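PDB 3DNH: CREG-like beta-barrel domain-containing protein from Agrobacterium tumefaciens, which is of unknown function but belongs to the CREG-like branch of the FMN-binding, pyridoxamine 5'-phosphate oxidase-like split-barrel proteins. Local coordinates for residues R106-E120 against R145-G158. Numbering follows the deposited sequence.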
loop_
_atom_site.group_PDB
_atom_site.type_symbol
_atom_site.label_atom_id
_atom_site.label_comp_id
_atom_site.label_asym_id
_atom_site.label_seq_id
_atom_site.Cartn_x
_atom_site.Cartn_y
_atom_site.Cartn_z
ATOM N N ARG A 106 -8.402 6.571 -2.006
ATOM C CA ARG A 106 -7.778 5.403 -2.551
ATOM C C ARG A 106 -8.315 5.218 -3.958
ATOM O O ARG A 106 -9.528 5.089 -4.155
ATOM C CB ARG A 106 -8.083 4.162 -1.713
ATOM C CG ARG A 106 -7.213 4.013 -0.492
ATOM C CD ARG A 106 -7.944 4.262 0.763
ATOM N NE ARG A 106 -9.030 3.322 0.961
ATOM C CZ ARG A 106 -10.137 3.594 1.630
ATOM N NH1 ARG A 106 -11.052 2.655 1.752
ATOM N NH2 ARG A 106 -10.331 4.799 2.183
ATOM N N LEU A 107 -7.399 5.261 -4.917
ATOM C CA LEU A 107 -7.761 5.131 -6.307
ATOM C C LEU A 107 -7.445 3.730 -6.797
ATOM O O LEU A 107 -6.280 3.309 -6.770
ATOM C CB LEU A 107 -7.072 6.230 -7.134
ATOM C CG LEU A 107 -7.109 6.089 -8.645
ATOM C CD1 LEU A 107 -8.528 6.459 -9.133
ATOM C CD2 LEU A 107 -6.072 6.977 -9.269
ATOM N N THR A 108 -8.486 2.992 -7.191
ATOM C CA THR A 108 -8.282 1.667 -7.770
ATOM C C THR A 108 -8.443 1.719 -9.290
ATOM O O THR A 108 -9.450 2.205 -9.792
ATOM C CB THR A 108 -9.218 0.597 -7.131
ATOM O OG1 THR A 108 -8.933 0.519 -5.736
ATOM C CG2 THR A 108 -8.959 -0.770 -7.743
ATOM N N LEU A 109 -7.430 1.226 -10.009
ATOM C CA LEU A 109 -7.447 1.166 -11.464
ATOM C C LEU A 109 -7.312 -0.290 -11.880
ATOM O O LEU A 109 -6.363 -0.965 -11.488
ATOM C CB LEU A 109 -6.317 2.018 -12.065
ATOM C CG LEU A 109 -6.148 3.471 -11.562
ATOM C CD1 LEU A 109 -4.839 4.044 -12.089
ATOM C CD2 LEU A 109 -7.312 4.351 -12.047
ATOM N N VAL A 110 -8.299 -0.770 -12.640
ATOM C CA VAL A 110 -8.324 -2.140 -13.114
ATOM C C VAL A 110 -8.064 -2.152 -14.614
ATOM O O VAL A 110 -8.656 -1.369 -15.334
ATOM C CB VAL A 110 -9.659 -2.810 -12.742
ATOM C CG1 VAL A 110 -9.747 -4.221 -13.313
ATOM C CG2 VAL A 110 -9.848 -2.783 -11.225
ATOM N N GLY A 111 -7.190 -3.041 -15.090
ATOM C CA GLY A 111 -6.956 -3.147 -16.546
ATOM C C GLY A 111 -5.931 -4.189 -16.932
ATOM O O GLY A 111 -5.867 -5.252 -16.313
ATOM N N ARG A 112 -5.145 -3.902 -17.973
ATOM C CA ARG A 112 -4.105 -4.842 -18.435
ATOM C C ARG A 112 -2.700 -4.279 -18.298
ATOM O O ARG A 112 -2.486 -3.081 -18.444
ATOM C CB ARG A 112 -4.380 -5.348 -19.859
ATOM C CG ARG A 112 -5.576 -6.288 -19.925
ATOM C CD ARG A 112 -6.039 -6.592 -21.336
ATOM N NE ARG A 112 -7.222 -7.446 -21.236
ATOM C CZ ARG A 112 -7.202 -8.766 -21.032
ATOM N NH1 ARG A 112 -8.354 -9.419 -20.901
ATOM N NH2 ARG A 112 -6.051 -9.439 -20.962
ATOM N N ALA A 113 -1.763 -5.156 -17.925
ATOM C CA ALA A 113 -0.353 -4.830 -17.868
ATOM C C ALA A 113 0.230 -5.067 -19.246
ATOM O O ALA A 113 0.462 -6.234 -19.637
ATOM C CB ALA A 113 0.330 -5.724 -16.869
ATOM N N ASP A 114 0.467 -3.976 -19.976
ATOM C CA ASP A 114 1.054 -4.018 -21.288
ATOM C C ASP A 114 2.559 -3.816 -21.142
ATOM O O ASP A 114 3.025 -2.803 -20.615
ATOM C CB ASP A 114 0.500 -2.885 -22.162
ATOM C CG ASP A 114 -0.912 -3.137 -22.656
ATOM O OD1 ASP A 114 -1.273 -4.303 -22.907
ATOM O OD2 ASP A 114 -1.682 -2.159 -22.821
ATOM N N ARG A 115 3.324 -4.742 -21.677
ATOM C CA ARG A 115 4.759 -4.583 -21.696
ATOM C C ARG A 115 5.200 -3.407 -22.592
ATOM O O ARG A 115 4.790 -3.291 -23.755
ATOM C CB ARG A 115 5.374 -5.903 -22.132
ATOM C CG ARG A 115 6.764 -6.069 -21.651
ATOM C CD ARG A 115 6.863 -6.763 -20.305
ATOM N NE ARG A 115 8.199 -7.322 -20.333
ATOM C CZ ARG A 115 8.488 -8.556 -20.728
ATOM N NH1 ARG A 115 7.522 -9.401 -21.045
ATOM N NH2 ARG A 115 9.747 -8.948 -20.776
ATOM N N ILE A 116 5.985 -2.497 -22.019
ATOM C CA ILE A 116 6.551 -1.403 -22.779
ATOM C C ILE A 116 7.618 -1.959 -23.751
ATOM O O ILE A 116 8.534 -2.661 -23.315
ATOM C CB ILE A 116 7.121 -0.325 -21.834
ATOM C CG1 ILE A 116 5.964 0.388 -21.087
ATOM C CG2 ILE A 116 7.976 0.695 -22.599
ATOM C CD1 ILE A 116 6.401 1.452 -20.110
ATOM N N GLY A 117 7.462 -1.686 -25.052
ATOM C CA GLY A 117 8.409 -2.122 -26.103
ATOM C C GLY A 117 9.835 -1.575 -25.961
ATOM O O GLY A 117 10.026 -0.507 -25.386
ATOM N N PRO A 118 10.843 -2.326 -26.471
ATOM C CA PRO A 118 12.290 -2.047 -26.403
ATOM C C PRO A 118 12.679 -0.574 -26.647
ATOM O O PRO A 118 13.478 -0.010 -25.880
ATOM C CB PRO A 118 12.875 -2.926 -27.519
ATOM C CG PRO A 118 11.891 -4.021 -27.738
ATOM C CD PRO A 118 10.559 -3.609 -27.152
ATOM N N ASP A 119 12.120 0.039 -27.696
ATOM C CA ASP A 119 12.497 1.418 -28.070
ATOM C C ASP A 119 12.231 2.470 -26.998
ATOM O O ASP A 119 12.930 3.476 -26.919
ATOM C CB ASP A 119 11.858 1.859 -29.404
ATOM C CG ASP A 119 12.314 1.014 -30.604
ATOM O OD1 ASP A 119 11.772 1.251 -31.701
ATOM O OD2 ASP A 119 13.185 0.121 -30.474
ATOM N N GLU A 120 11.212 2.214 -26.178
ATOM C CA GLU A 120 10.770 3.129 -25.148
ATOM C C GLU A 120 11.392 2.852 -23.781
ATOM O O GLU A 120 11.179 3.624 -22.852
ATOM C CB GLU A 120 9.250 3.040 -25.017
ATOM C CG GLU A 120 8.495 3.138 -26.357
ATOM C CD GLU A 120 7.007 3.041 -26.136
ATOM O OE1 GLU A 120 6.444 4.019 -25.596
ATOM O OE2 GLU A 120 6.403 1.983 -26.430
ATOM N N ARG A 145 11.923 -5.735 -16.087
ATOM C CA ARG A 145 10.730 -5.691 -16.973
ATOM C C ARG A 145 9.905 -4.425 -16.735
ATOM O O ARG A 145 9.690 -4.020 -15.604
ATOM C CB ARG A 145 9.844 -6.919 -16.789
ATOM C CG ARG A 145 10.492 -8.210 -17.273
ATOM C CD ARG A 145 9.506 -9.325 -17.463
ATOM N NE ARG A 145 10.244 -10.554 -17.735
ATOM C CZ ARG A 145 9.746 -11.777 -17.594
ATOM N NH1 ARG A 145 8.488 -11.948 -17.201
ATOM N NH2 ARG A 145 10.512 -12.828 -17.846
ATOM N N LEU A 146 9.428 -3.831 -17.814
ATOM C CA LEU A 146 8.768 -2.537 -17.768
ATOM C C LEU A 146 7.339 -2.656 -18.327
ATOM O O LEU A 146 7.145 -3.187 -19.414
ATOM C CB LEU A 146 9.581 -1.622 -18.644
ATOM C CG LEU A 146 9.720 -0.146 -18.361
ATOM C CD1 LEU A 146 9.204 0.260 -16.986
ATOM C CD2 LEU A 146 11.215 0.157 -18.554
ATOM N N TYR A 147 6.349 -2.140 -17.604
ATOM C CA TYR A 147 4.929 -2.317 -18.005
ATOM C C TYR A 147 4.173 -1.015 -17.895
ATOM O O TYR A 147 4.446 -0.265 -17.011
ATOM C CB TYR A 147 4.237 -3.243 -17.031
ATOM C CG TYR A 147 4.897 -4.565 -16.790
ATOM C CD1 TYR A 147 4.444 -5.722 -17.434
ATOM C CD2 TYR A 147 5.914 -4.679 -15.842
ATOM C CE1 TYR A 147 5.031 -6.969 -17.169
ATOM C CE2 TYR A 147 6.500 -5.863 -15.597
ATOM C CZ TYR A 147 6.058 -7.013 -16.251
ATOM O OH TYR A 147 6.664 -8.181 -15.947
ATOM N N ARG A 148 3.182 -0.763 -18.752
ATOM C CA ARG A 148 2.242 0.311 -18.415
ATOM C C ARG A 148 0.835 -0.243 -18.231
ATOM O O ARG A 148 0.461 -1.292 -18.804
ATOM C CB ARG A 148 2.319 1.524 -19.394
ATOM C CG ARG A 148 2.062 1.164 -20.809
ATOM C CD ARG A 148 1.888 2.390 -21.733
ATOM N NE ARG A 148 3.118 3.126 -21.960
ATOM C CZ ARG A 148 3.977 2.895 -22.961
ATOM N NH1 ARG A 148 3.779 1.922 -23.849
ATOM N NH2 ARG A 148 5.066 3.632 -23.060
ATOM N N LEU A 149 0.086 0.432 -17.373
ATOM C CA LEU A 149 -1.273 0.046 -17.094
ATOM C C LEU A 149 -2.143 0.529 -18.240
ATOM O O LEU A 149 -2.126 1.719 -18.577
ATOM C CB LEU A 149 -1.748 0.632 -15.749
ATOM C CG LEU A 149 -3.224 0.369 -15.430
ATOM C CD1 LEU A 149 -3.557 -1.111 -15.338
ATOM C CD2 LEU A 149 -3.598 1.101 -14.145
ATOM N N ARG A 150 -2.875 -0.404 -18.845
ATOM C CA ARG A 150 -3.969 -0.046 -19.721
ATOM C C ARG A 150 -5.230 -0.034 -18.867
ATOM O O ARG A 150 -5.754 -1.088 -18.543
ATOM C CB ARG A 150 -4.125 -1.083 -20.829
ATOM C CG ARG A 150 -4.942 -0.574 -21.986
ATOM C CD ARG A 150 -5.364 -1.645 -22.980
ATOM N NE ARG A 150 -4.430 -2.765 -23.126
ATOM C CZ ARG A 150 -4.753 -3.935 -23.673
ATOM N NH1 ARG A 150 -5.974 -4.137 -24.126
ATOM N NH2 ARG A 150 -3.863 -4.915 -23.777
ATOM N N THR A 151 -5.708 1.147 -18.491
ATOM C CA THR A 151 -6.805 1.250 -17.513
ATOM C C THR A 151 -8.125 0.942 -18.212
ATOM O O THR A 151 -8.423 1.533 -19.272
ATOM C CB THR A 151 -6.858 2.656 -16.876
ATOM O OG1 THR A 151 -5.677 2.855 -16.073
ATOM C CG2 THR A 151 -8.084 2.803 -15.972
ATOM N N GLU A 152 -8.916 0.033 -17.622
ATOM C CA GLU A 152 -10.207 -0.312 -18.169
ATOM C C GLU A 152 -11.354 0.039 -17.224
ATOM O O GLU A 152 -12.504 0.110 -17.640
ATOM C CB GLU A 152 -10.265 -1.807 -18.540
ATOM C CG GLU A 152 -9.229 -2.205 -19.549
ATOM C CD GLU A 152 -9.303 -3.653 -19.907
ATOM O OE1 GLU A 152 -8.795 -4.496 -19.151
ATOM O OE2 GLU A 152 -9.855 -3.952 -20.971
ATOM N N GLY A 153 -11.049 0.264 -15.955
ATOM C CA GLY A 153 -12.097 0.575 -14.997
ATOM C C GLY A 153 -11.481 1.252 -13.818
ATOM O O GLY A 153 -10.297 1.020 -13.506
ATOM N N VAL A 154 -12.253 2.121 -13.183
ATOM C CA VAL A 154 -11.712 3.044 -12.157
ATOM C C VAL A 154 -12.673 3.051 -10.985
ATOM O O VAL A 154 -13.893 3.134 -11.185
ATOM C CB VAL A 154 -11.659 4.507 -12.685
ATOM C CG1 VAL A 154 -11.153 5.519 -11.600
ATOM C CG2 VAL A 154 -10.834 4.591 -13.911
ATOM N N GLN A 155 -12.131 3.003 -9.772
ATOM C CA GLN A 155 -12.924 3.335 -8.570
ATOM C C GLN A 155 -12.157 4.331 -7.689
ATOM O O GLN A 155 -10.993 4.120 -7.435
ATOM C CB GLN A 155 -13.195 2.053 -7.795
ATOM C CG GLN A 155 -14.351 2.109 -6.845
ATOM C CD GLN A 155 -15.701 2.282 -7.545
ATOM O OE1 GLN A 155 -15.916 1.871 -8.701
ATOM N NE2 GLN A 155 -16.605 2.894 -6.840
ATOM N N ILE A 156 -12.793 5.407 -7.244
ATOM C CA ILE A 156 -12.162 6.308 -6.280
ATOM C C ILE A 156 -12.929 6.307 -4.965
ATOM O O ILE A 156 -14.162 6.262 -4.929
ATOM C CB ILE A 156 -11.970 7.752 -6.809
ATOM C CG1 ILE A 156 -11.215 8.628 -5.790
ATOM C CG2 ILE A 156 -13.299 8.411 -7.127
ATOM C CD1 ILE A 156 -9.751 8.245 -5.545
ATOM N N ASN A 157 -12.182 6.421 -3.876
ATOM C CA ASN A 157 -12.692 6.046 -2.573
ATOM C C ASN A 157 -12.096 6.854 -1.430
ATOM O O ASN A 157 -10.921 7.196 -1.460
ATOM C CB ASN A 157 -12.314 4.594 -2.382
ATOM C CG ASN A 157 -13.427 3.801 -1.925
ATOM O OD1 ASN A 157 -13.744 3.786 -0.729
ATOM N ND2 ASN A 157 -14.081 3.126 -2.860
ATOM N N GLY A 158 -12.915 7.152 -0.422
ATOM C CA GLY A 158 -12.450 7.837 0.793
ATOM C C GLY A 158 -12.142 9.316 0.562
ATOM O O GLY A 158 -11.729 10.046 1.481
HETATM O O HOH W 1 -9.340 -6.533 -21.956
#
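A classic beta bulge shifts the antiparallel register of strands 106-115 and 145-157, neighbours in the six-stranded barrel, by one residue. Here Val110 O accepts from both Glu152 N (2.7 Å) and Gly153 N (3.0 Å), the second bond more bent. Next to the bulge, Gly111 CA comes 3.1 Å from Arg150 O in a CA-H...O contact. Arg150 has CG anti to the backbone N (chi1 -163°) and bends at chi3, which turns its guanidinium side-on to the Asp114 carboxylate: NE reaches OD2 and NH2 reaches OD1, both at 2.8 Å on syn lone pairs, the two planes only 15° apart. Arg112 CD lies over one face of that guanidinium, so hydrogen bonds and packing together restrict its rotation. Ile116 CG1 sits over the centre of the Arg148 guanidinium, while Arg148 NH2 forms a salt bridge to Glu120 OE1 from above the carboxylate plane (2.9 Å); Glu64 is its second acid partner. On the alternate face, Leu109 CB packs on Leu149 CD2 (3.5 Å) and Leu107 CD1 on Val154 CG1. The Tyr53 hydroxyl of the second subunit is hydrogen-bonded to Glu152 OE1, placing the bulge at the dimer interface. The pair forms adjacent strands of the closed antiparallel barrel, as in the split barrel of pyridoxamine 5'-phosphate oxidase-like proteins.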